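Local coordinates for septation protein imp2 (Schizosaccharomyces pombe, PDB 5C1F) that anchors the cytokinetic machinery to phospholipid membranes through its F-BAR domain and helps disassemble the medial ring during septation, at residues E245-R248 against K249-Q253. Residues are numbered along the deposited sequence; the frame is centred on the assembly and turned at random.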
# COMPACT_ATOMS: atom_id res chain seq x y z
N GLU A 245 5.60 -14.93 -5.98
CA GLU A 245 5.80 -16.28 -6.49
C GLU A 245 7.17 -16.40 -7.13
O GLU A 245 7.84 -17.43 -7.00
CB GLU A 245 4.70 -16.65 -7.49
CG GLU A 245 4.55 -18.14 -7.70
CD GLU A 245 4.00 -18.85 -6.48
OE1 GLU A 245 2.88 -18.50 -6.04
OE2 GLU A 245 4.68 -19.76 -5.95
N ARG A 246 7.61 -15.34 -7.81
CA ARG A 246 8.92 -15.35 -8.44
C ARG A 246 10.04 -15.36 -7.39
O ARG A 246 11.08 -15.98 -7.60
CB ARG A 246 9.07 -14.15 -9.39
CG ARG A 246 8.20 -14.26 -10.64
CD ARG A 246 8.55 -13.21 -11.71
NE ARG A 246 8.26 -11.85 -11.28
CZ ARG A 246 7.09 -11.24 -11.44
NH1 ARG A 246 6.08 -11.87 -12.02
NH2 ARG A 246 6.92 -9.99 -11.01
N ILE A 247 9.81 -14.69 -6.26
CA ILE A 247 10.77 -14.73 -5.16
C ILE A 247 10.90 -16.16 -4.64
O ILE A 247 12.00 -16.67 -4.46
CB ILE A 247 10.38 -13.79 -4.00
CG1 ILE A 247 10.36 -12.34 -4.48
CG2 ILE A 247 11.35 -13.95 -2.84
CD1 ILE A 247 9.81 -11.36 -3.45
N ARG A 248 9.76 -16.81 -4.42
CA ARG A 248 9.73 -18.19 -3.94
C ARG A 248 10.39 -19.16 -4.91
O ARG A 248 11.08 -20.08 -4.48
CB ARG A 248 8.29 -18.63 -3.66
CG ARG A 248 7.65 -17.92 -2.49
CD ARG A 248 6.38 -18.61 -2.04
NE ARG A 248 5.24 -18.28 -2.88
CZ ARG A 248 4.44 -17.24 -2.65
NH1 ARG A 248 4.67 -16.44 -1.62
NH2 ARG A 248 3.41 -17.01 -3.45
N LYS A 249 10.19 -18.95 -6.20
CA LYS A 249 10.79 -19.82 -7.21
C LYS A 249 12.31 -19.70 -7.18
O LYS A 249 13.02 -20.69 -7.32
CB LYS A 249 10.27 -19.50 -8.61
CG LYS A 249 8.81 -19.84 -8.81
CD LYS A 249 8.54 -21.30 -8.49
CE LYS A 249 7.06 -21.62 -8.59
NZ LYS A 249 6.78 -23.04 -8.24
N ASN A 250 12.79 -18.48 -6.96
CA ASN A 250 14.22 -18.24 -6.84
C ASN A 250 14.79 -18.87 -5.58
O ASN A 250 15.88 -19.44 -5.59
CB ASN A 250 14.50 -16.74 -6.85
CG ASN A 250 15.98 -16.43 -6.78
OD1 ASN A 250 16.51 -16.12 -5.71
ND2 ASN A 250 16.66 -16.51 -7.92
N LEU A 251 14.04 -18.78 -4.49
CA LEU A 251 14.45 -19.36 -3.22
C LEU A 251 14.49 -20.89 -3.30
O LEU A 251 15.40 -21.52 -2.76
CB LEU A 251 13.51 -18.92 -2.10
CG LEU A 251 13.62 -17.44 -1.69
CD1 LEU A 251 12.45 -17.01 -0.81
CD2 LEU A 251 14.94 -17.18 -0.98
N GLU A 252 13.51 -21.47 -3.98
CA GLU A 252 13.47 -22.92 -4.20
C GLU A 252 14.72 -23.44 -4.90
O GLU A 252 15.18 -24.55 -4.63
CB GLU A 252 12.24 -23.31 -5.02
CG GLU A 252 10.93 -23.28 -4.26
CD GLU A 252 9.74 -23.68 -5.13
OE1 GLU A 252 9.92 -23.79 -6.36
OE2 GLU A 252 8.64 -23.89 -4.58
N GLN A 253 15.28 -22.63 -5.80
CA GLN A 253 16.45 -23.04 -6.57
C GLN A 253 17.76 -22.69 -5.88
O GLN A 253 18.84 -22.98 -6.40
CB GLN A 253 16.41 -22.39 -7.95
CG GLN A 253 15.28 -22.88 -8.84
CD GLN A 253 15.36 -24.38 -9.09
OE1 GLN A 253 14.42 -25.12 -8.80
NE2 GLN A 253 16.48 -24.83 -9.64
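In E245 the CG lies trans to the backbone N (chi1 -160°) and the chain bends at chi2 (68°), which swings the carboxylate along the helix so that OE2 comes to 4.0 Å from CE of K249. The two side chains slant across one another; NZ of K249 stays 4.5 Å from OE2 of E245, too far for a salt bridge. K249 NZ instead makes a long salt bridge to E252 OE1, 3.7 Å. The firmer partner of E245 is R248, whose chain bends at chi3 to turn the guanidinium back: NH2 of R248 reaches OE1 of E245 at 3.0 Å in a nearly straight bond (169°). That oxygen lies in the guanidinium plane but is approached from above the carboxylate plane, while NE of R248 adds a weak hydrogen bond to OE2 of E245. The same guanidinium also extends to the second subunit, where T230 and S234 accept from it. With an alanine in place of E245, R248 would probably lose its closest carboxylate, keeping the long, weak pair with D241 and the second subunit's hydroxyls, and K249 a nearby opposite charge.

I247 and L251 run side by side, CG2 of I247 meeting CD1 of L251 at 3.8 Å; M78 of helix 69-155 and M226 of the second subunit pack against I247 and L251 respectively. Backbone i to i+4 bonds carry the last turn of helix 162-252, among them L251 N to I247 O at 2.9 Å and E252 N to R248 O at 2.8 Å. K249 and E252 thus pair loosely on the exposed side, whereas R248 is buried at the F-BAR dimer interface, its charge probably balanced by E245 and eased by the second subunit's hydroxyls.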